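PDB 4RAA: putative exported protein from Bacteroides fragilis, which is of unknown function but folds as a six-bladed beta-propeller and is probably exported from the cytoplasm, perhaps as a lipoprotein. Local coordinates for residues Cys52-Tyr64 with Lys79-Phe92. Residues are numbered along the deposited sequence; the frame is centred on the assembly and turned at random.
Sequences CLLILDSANSNLY and KGSGPGEYILLSSF
L56 and L63 pack against both F92 and L89, and L54 adds its CB and CD2 to the F92 ring at CE2. The CD1 methyl of L63 lies over one face of the F92 ring, 3.9 Å from its centroid, a CH-pi contact, while CB of L56 meets the ring at its edge, 3.7 Å from CE1. L56 sends CG anti to its backbone N (chi1 173°), and its CD1 reaches CB of L89 at 3.6 Å. The branched end of L56 suits its place, since CD2 lies by the backbone of S91; L89 in turn sets CD2 over the centre of the Y86 ring. The hairpin 52-57/62-67, closed by a G1 bulge where S61 and N62 face D57, packs against strand 85-94, which begins the next propeller blade; K79 belongs to the hairpin's own blade. Polar bonds join the turn and the start of strand 62-67 to segment 79-92. The small S61 lets its OG accept the backbone N-H of L89 at 2.7 Å. Y86 has the length to carry its OH to the backbone N of L63 (3.2 Å, nearly straight at 167°), and the same hydroxyl also bonds I76 O and Q75 NE2. K79, bent at chi3 (74°), brings NZ to N60 O at 2.9 Å, from above the carbonyl plane, its chain crossing N62 at about a right angle.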
loop_
_atom_site.group_PDB
_atom_site.type_symbol
_atom_site.label_atom_id
_atom_site.label_comp_id
_atom_site.label_asym_id
_atom_site.label_seq_id
_atom_site.Cartn_x
_atom_site.Cartn_y
_atom_site.Cartn_z
ATOM N N CYS A 52 18.712 4.838 -20.689
ATOM C CA CYS A 52 18.995 5.669 -19.520
ATOM C C CYS A 52 19.643 4.851 -18.401
ATOM O O CYS A 52 19.556 3.618 -18.373
ATOM C CB CYS A 52 17.720 6.354 -18.999
ATOM S SG CYS A 52 16.977 7.554 -20.125
ATOM N N LEU A 53 20.281 5.579 -17.486
ATOM C CA LEU A 53 20.967 5.033 -16.332
ATOM C C LEU A 53 20.285 5.521 -15.059
ATOM O O LEU A 53 20.333 6.720 -14.750
ATOM C CB LEU A 53 22.423 5.515 -16.314
ATOM C CG LEU A 53 23.295 5.227 -17.530
ATOM C CD1 LEU A 53 24.662 5.859 -17.304
ATOM C CD2 LEU A 53 23.410 3.732 -17.813
ATOM N N LEU A 54 19.638 4.605 -14.336
ATOM C CA LEU A 54 19.049 4.929 -13.033
ATOM C C LEU A 54 20.188 4.834 -12.014
ATOM O O LEU A 54 20.781 3.768 -11.879
ATOM C CB LEU A 54 17.890 3.986 -12.671
ATOM C CG LEU A 54 16.497 4.363 -13.192
ATOM C CD1 LEU A 54 16.483 4.726 -14.668
ATOM C CD2 LEU A 54 15.512 3.238 -12.896
ATOM N N ILE A 55 20.504 5.943 -11.336
ATOM C CA ILE A 55 21.586 6.011 -10.337
ATOM C C ILE A 55 21.025 6.451 -8.993
ATOM O O ILE A 55 20.344 7.472 -8.926
ATOM C CB ILE A 55 22.702 6.997 -10.773
ATOM C CG1 ILE A 55 23.446 6.425 -11.990
ATOM C CG2 ILE A 55 23.693 7.283 -9.630
ATOM C CD1 ILE A 55 24.457 7.354 -12.628
ATOM N N LEU A 56 21.356 5.693 -7.941
ATOM C CA LEU A 56 20.997 6.013 -6.559
ATOM C C LEU A 56 22.233 6.508 -5.813
ATOM O O LEU A 56 23.253 5.828 -5.793
ATOM C CB LEU A 56 20.451 4.786 -5.846
ATOM C CG LEU A 56 20.169 4.853 -4.340
ATOM C CD1 LEU A 56 19.263 6.018 -3.981
ATOM C CD2 LEU A 56 19.555 3.533 -3.906
ATOM N N ASP A 57 22.124 7.687 -5.210
ATOM C CA ASP A 57 23.176 8.287 -4.400
ATOM C C ASP A 57 22.792 7.957 -2.964
ATOM O O ASP A 57 22.196 8.779 -2.279
ATOM C CB ASP A 57 23.245 9.804 -4.675
ATOM C CG ASP A 57 24.248 10.546 -3.792
ATOM O OD1 ASP A 57 24.960 9.912 -2.991
ATOM O OD2 ASP A 57 24.324 11.791 -3.911
ATOM N N SER A 58 23.157 6.755 -2.507
ATOM C CA SER A 58 22.816 6.286 -1.137
ATOM C C SER A 58 23.477 7.068 0.023
ATOM O O SER A 58 23.116 6.857 1.187
ATOM C CB SER A 58 23.045 4.771 -0.997
ATOM O OG SER A 58 24.319 4.396 -1.478
ATOM N N ALA A 59 24.433 7.943 -0.292
ATOM C CA ALA A 59 25.041 8.833 0.688
ATOM C C ALA A 59 24.071 9.983 1.017
ATOM O O ALA A 59 23.815 10.242 2.191
ATOM C CB ALA A 59 26.360 9.370 0.163
ATOM N N ASN A 60 23.555 10.662 -0.017
ATOM C CA ASN A 60 22.553 11.752 0.117
ATOM C C ASN A 60 21.086 11.315 -0.101
ATOM O O ASN A 60 20.176 12.122 0.084
ATOM C CB ASN A 60 22.870 12.896 -0.859
ATOM C CG ASN A 60 24.203 13.580 -0.577
ATOM O OD1 ASN A 60 24.681 13.618 0.559
ATOM N ND2 ASN A 60 24.791 14.159 -1.616
ATOM N N SER A 61 20.871 10.058 -0.498
ATOM C CA SER A 61 19.552 9.461 -0.759
ATOM C C SER A 61 18.709 10.140 -1.844
ATOM O O SER A 61 17.526 10.368 -1.644
ATOM C CB SER A 61 18.741 9.325 0.535
ATOM O OG SER A 61 17.511 8.651 0.281
ATOM N N ASN A 62 19.336 10.440 -2.978
ATOM C CA ASN A 62 18.677 11.020 -4.159
ATOM C C ASN A 62 18.693 9.966 -5.259
ATOM O O ASN A 62 19.719 9.320 -5.464
ATOM C CB ASN A 62 19.438 12.257 -4.643
ATOM C CG ASN A 62 19.429 13.385 -3.629
ATOM O OD1 ASN A 62 18.372 13.797 -3.161
ATOM N ND2 ASN A 62 20.600 13.907 -3.302
ATOM N N LEU A 63 17.570 9.785 -5.953
ATOM C CA LEU A 63 17.473 8.833 -7.060
ATOM C C LEU A 63 17.458 9.667 -8.330
ATOM O O LEU A 63 16.541 10.461 -8.515
ATOM C CB LEU A 63 16.201 7.986 -6.930
ATOM C CG LEU A 63 15.922 6.906 -7.977
ATOM C CD1 LEU A 63 17.054 5.896 -8.036
ATOM C CD2 LEU A 63 14.608 6.187 -7.681
ATOM N N TYR A 64 18.468 9.496 -9.187
ATOM C CA TYR A 64 18.607 10.259 -10.436
ATOM C C TYR A 64 18.480 9.430 -11.702
ATOM O O TYR A 64 18.682 8.211 -11.672
ATOM C CB TYR A 64 19.983 10.902 -10.499
ATOM C CG TYR A 64 20.256 11.936 -9.458
ATOM C CD1 TYR A 64 19.474 13.084 -9.372
ATOM C CD2 TYR A 64 21.363 11.828 -8.617
ATOM C CE1 TYR A 64 19.746 14.071 -8.430
ATOM C CE2 TYR A 64 21.656 12.820 -7.683
ATOM C CZ TYR A 64 20.842 13.931 -7.590
ATOM O OH TYR A 64 21.134 14.897 -6.663
ATOM N N LYS A 79 13.680 14.590 -1.930
ATOM C CA LYS A 79 13.837 14.396 -0.488
ATOM C C LYS A 79 12.741 15.118 0.260
ATOM O O LYS A 79 12.318 16.201 -0.157
ATOM C CB LYS A 79 15.180 14.890 0.034
ATOM C CG LYS A 79 16.372 14.155 -0.552
ATOM C CD LYS A 79 17.597 14.202 0.352
ATOM C CE LYS A 79 17.454 13.272 1.562
ATOM N NZ LYS A 79 18.703 13.103 2.359
ATOM N N GLY A 80 12.311 14.529 1.374
ATOM C CA GLY A 80 11.267 15.106 2.229
ATOM C C GLY A 80 10.418 14.064 2.921
ATOM O O GLY A 80 10.483 12.881 2.574
ATOM N N SER A 81 9.603 14.516 3.880
ATOM C CA SER A 81 8.726 13.643 4.686
ATOM C C SER A 81 7.286 13.448 4.180
ATOM O O SER A 81 6.528 12.707 4.799
ATOM C CB SER A 81 8.682 14.162 6.132
ATOM O OG SER A 81 8.051 15.431 6.203
ATOM N N GLY A 82 6.904 14.098 3.079
ATOM C CA GLY A 82 5.545 13.994 2.544
ATOM C C GLY A 82 5.314 12.740 1.710
ATOM O O GLY A 82 6.207 11.880 1.598
ATOM N N PRO A 83 4.105 12.613 1.125
ATOM C CA PRO A 83 3.864 11.476 0.242
ATOM C C PRO A 83 4.643 11.659 -1.059
ATOM O O PRO A 83 4.664 12.758 -1.601
ATOM C CB PRO A 83 2.344 11.505 0.018
ATOM C CG PRO A 83 1.803 12.391 1.090
ATOM C CD PRO A 83 2.878 13.406 1.318
ATOM N N GLY A 84 5.310 10.604 -1.517
ATOM C CA GLY A 84 6.156 10.660 -2.714
ATOM C C GLY A 84 7.573 11.194 -2.489
ATOM O O GLY A 84 8.359 11.248 -3.440
ATOM N N GLU A 85 7.893 11.562 -1.241
ATOM C CA GLU A 85 9.190 12.099 -0.845
ATOM C C GLU A 85 9.893 11.069 0.048
ATOM O O GLU A 85 9.226 10.270 0.711
ATOM C CB GLU A 85 9.000 13.427 -0.114
ATOM C CG GLU A 85 8.225 14.488 -0.899
ATOM C CD GLU A 85 7.892 15.747 -0.105
ATOM O OE1 GLU A 85 8.102 15.800 1.123
ATOM O OE2 GLU A 85 7.373 16.698 -0.722
ATOM N N TYR A 86 11.227 11.116 0.089
ATOM C CA TYR A 86 12.058 10.135 0.828
ATOM C C TYR A 86 13.215 10.718 1.655
ATOM O O TYR A 86 13.691 11.798 1.347
ATOM C CB TYR A 86 12.619 9.085 -0.147
ATOM C CG TYR A 86 13.176 9.616 -1.476
ATOM C CD1 TYR A 86 14.337 10.403 -1.527
ATOM C CD2 TYR A 86 12.548 9.309 -2.694
ATOM C CE1 TYR A 86 14.826 10.887 -2.740
ATOM C CE2 TYR A 86 13.046 9.785 -3.908
ATOM C CZ TYR A 86 14.196 10.579 -3.921
ATOM O OH TYR A 86 14.734 11.084 -5.084
ATOM N N ILE A 87 13.663 9.981 2.681
ATOM C CA ILE A 87 14.789 10.396 3.558
ATOM C C ILE A 87 16.036 9.551 3.323
ATOM O O ILE A 87 17.117 10.118 3.180
ATOM C CB ILE A 87 14.413 10.414 5.078
ATOM C CG1 ILE A 87 13.755 11.746 5.474
ATOM C CG2 ILE A 87 15.633 10.334 6.006
ATOM C CD1 ILE A 87 12.497 12.100 4.726
ATOM N N LEU A 88 15.896 8.226 3.337
ATOM C CA LEU A 88 17.047 7.323 3.196
ATOM C C LEU A 88 16.743 6.046 2.388
ATOM O O LEU A 88 16.222 5.054 2.910
ATOM C CB LEU A 88 17.619 6.968 4.579
ATOM C CG LEU A 88 19.025 6.332 4.588
ATOM C CD1 LEU A 88 20.103 7.351 4.216
ATOM C CD2 LEU A 88 19.321 5.723 5.950
ATOM N N LEU A 89 17.101 6.104 1.108
ATOM C CA LEU A 89 16.949 5.011 0.166
ATOM C C LEU A 89 18.096 4.012 0.276
ATOM O O LEU A 89 19.257 4.399 0.267
ATOM C CB LEU A 89 16.865 5.553 -1.276
ATOM C CG LEU A 89 15.481 5.864 -1.857
ATOM C CD1 LEU A 89 14.538 6.466 -0.846
ATOM C CD2 LEU A 89 15.598 6.736 -3.104
ATOM N N SER A 90 17.744 2.734 0.383
ATOM C CA SER A 90 18.688 1.621 0.405
ATOM C C SER A 90 18.738 0.894 -0.936
ATOM O O SER A 90 19.770 0.337 -1.282
ATOM C CB SER A 90 18.287 0.625 1.486
ATOM O OG SER A 90 16.941 0.238 1.304
ATOM N N SER A 91 17.631 0.877 -1.675
ATOM C CA SER A 91 17.554 0.162 -2.951
ATOM C C SER A 91 16.310 0.542 -3.769
ATOM O O SER A 91 15.456 1.302 -3.317
ATOM C CB SER A 91 17.513 -1.356 -2.685
ATOM O OG SER A 91 17.556 -2.086 -3.887
ATOM N N PHE A 92 16.244 0.014 -4.988
ATOM C CA PHE A 92 15.073 0.152 -5.862
ATOM C C PHE A 92 15.058 -0.971 -6.914
ATOM O O PHE A 92 16.008 -1.736 -7.028
ATOM C CB PHE A 92 15.025 1.542 -6.525
ATOM C CG PHE A 92 16.143 1.791 -7.505
ATOM C CD1 PHE A 92 17.384 2.250 -7.072
ATOM C CD2 PHE A 92 15.962 1.548 -8.874
ATOM C CE1 PHE A 92 18.421 2.465 -7.977
ATOM C CE2 PHE A 92 16.999 1.757 -9.779
ATOM C CZ PHE A 92 18.231 2.222 -9.331
#